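Local atomic coordinates of nitrite reductase (Hyphomicrobium denitrificans, PDB entry 2DV6), a protein that probably reduces nitrite to nitric oxide with electrons from cytochrome c, using bound copper ions, as a step in denitrification. Residues L57-H60 against T64-V67. Residues are numbered along the deposited sequence; the frame is centred on the assembly and turned at random.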
# COMPACT_ATOMS: atom_id res chain seq x y z
N LEU A 57 -16.96 -16.00 -24.12
CA LEU A 57 -18.07 -16.31 -23.22
C LEU A 57 -18.86 -17.42 -23.89
O LEU A 57 -19.50 -17.20 -24.93
CB LEU A 57 -18.93 -15.06 -23.04
CG LEU A 57 -18.21 -13.76 -22.61
CD1 LEU A 57 -19.18 -12.64 -22.37
CD2 LEU A 57 -17.36 -14.03 -21.37
N VAL A 58 -18.78 -18.63 -23.36
CA VAL A 58 -19.49 -19.72 -24.01
C VAL A 58 -20.84 -20.05 -23.42
O VAL A 58 -21.01 -20.27 -22.22
CB VAL A 58 -18.60 -20.94 -24.54
CG1 VAL A 58 -17.11 -20.84 -24.19
CG2 VAL A 58 -19.23 -22.33 -24.30
N VAL A 59 -21.80 -20.08 -24.33
CA VAL A 59 -23.20 -20.02 -24.02
C VAL A 59 -23.94 -21.00 -24.95
O VAL A 59 -23.39 -21.45 -25.96
CB VAL A 59 -23.61 -18.54 -24.17
CG1 VAL A 59 -24.97 -18.35 -24.79
CG2 VAL A 59 -23.41 -17.81 -22.82
N HIS A 60 -25.16 -21.37 -24.57
CA HIS A 60 -25.97 -22.31 -25.35
C HIS A 60 -27.24 -21.64 -25.83
O HIS A 60 -27.81 -20.77 -25.15
CB HIS A 60 -26.26 -23.60 -24.59
CG HIS A 60 -25.04 -24.46 -24.40
ND1 HIS A 60 -24.72 -25.49 -25.25
CD2 HIS A 60 -24.04 -24.40 -23.48
CE1 HIS A 60 -23.60 -26.07 -24.84
NE2 HIS A 60 -23.15 -25.41 -23.78
N THR A 64 -30.51 -17.20 -21.34
CA THR A 64 -30.47 -15.78 -21.02
C THR A 64 -29.06 -15.50 -20.49
O THR A 64 -28.60 -16.15 -19.55
CB THR A 64 -31.51 -15.42 -19.97
OG1 THR A 64 -32.80 -15.67 -20.50
CG2 THR A 64 -31.41 -13.95 -19.62
N VAL A 65 -28.36 -14.56 -21.14
CA VAL A 65 -26.96 -14.32 -20.86
C VAL A 65 -26.92 -12.99 -20.16
O VAL A 65 -27.45 -12.00 -20.69
CB VAL A 65 -26.12 -14.26 -22.17
CG1 VAL A 65 -24.67 -13.80 -21.91
CG2 VAL A 65 -26.17 -15.65 -22.92
N GLN A 66 -26.32 -12.96 -18.99
CA GLN A 66 -26.18 -11.70 -18.23
C GLN A 66 -24.70 -11.34 -18.21
O GLN A 66 -23.85 -12.19 -17.95
CB GLN A 66 -26.73 -11.83 -16.79
CG GLN A 66 -26.53 -10.57 -15.92
CD GLN A 66 -27.02 -10.75 -14.51
OE1 GLN A 66 -28.07 -11.33 -14.30
NE2 GLN A 66 -26.27 -10.26 -13.53
N VAL A 67 -24.41 -10.09 -18.52
CA VAL A 67 -23.04 -9.60 -18.48
C VAL A 67 -22.92 -8.46 -17.49
O VAL A 67 -23.69 -7.52 -17.55
CB VAL A 67 -22.55 -9.17 -19.89
CG1 VAL A 67 -21.13 -8.58 -19.83
CG2 VAL A 67 -22.56 -10.41 -20.84
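V59 and V65 meet tip to tip across the gap between two sheets, and the two pairs formed here, V59 with V65 and L57 with V67, illustrate how the two sheets of a cupredoxin sandwich pack face to face through their side chains. No hydrogen bond crosses between 57-60 and 64-67, because the strands belong to opposed sheets: 57-60 hydrogen-bonds through L57 and V59 to strand 125-131, whereas 64-67 opens strand 64-70, which lies between 27-36 and 97-103. Three residues turn the chain from one sheet into the other.

The closer apolar pair is carried by one methyl of V65 set against both branches of V59. V65 CG2 lies 3.5 Å from V59 CG1, a tight carbon contact, and equally 3.5 Å from V59 CG2. The torsion of V65 (chi1 172°) turns CG1 anti to the backbone N and leaves CG2 beside that N, from where it meets the fork of V59. A104 touches both valines, and V27 and F29 also pack on V59.

The second apolar pair is looser. L57 sends CD1 to V67 CG2 at 4.3 Å; chi2 of -176° puts CD1 anti to CA, which carries that methyl outward toward V67. I49, F29 and I128 lie against the leucine, while F100 meets V67. Here the interior approaches the copper site of this domain, the V67 side chain being about 11 Å from those of the ligands H77 and C114.

All four touching residues are buried and their closest approaches are between methyl groups, so dispersion and the exclusion of water, not directional bonds, account for this join between the sheets.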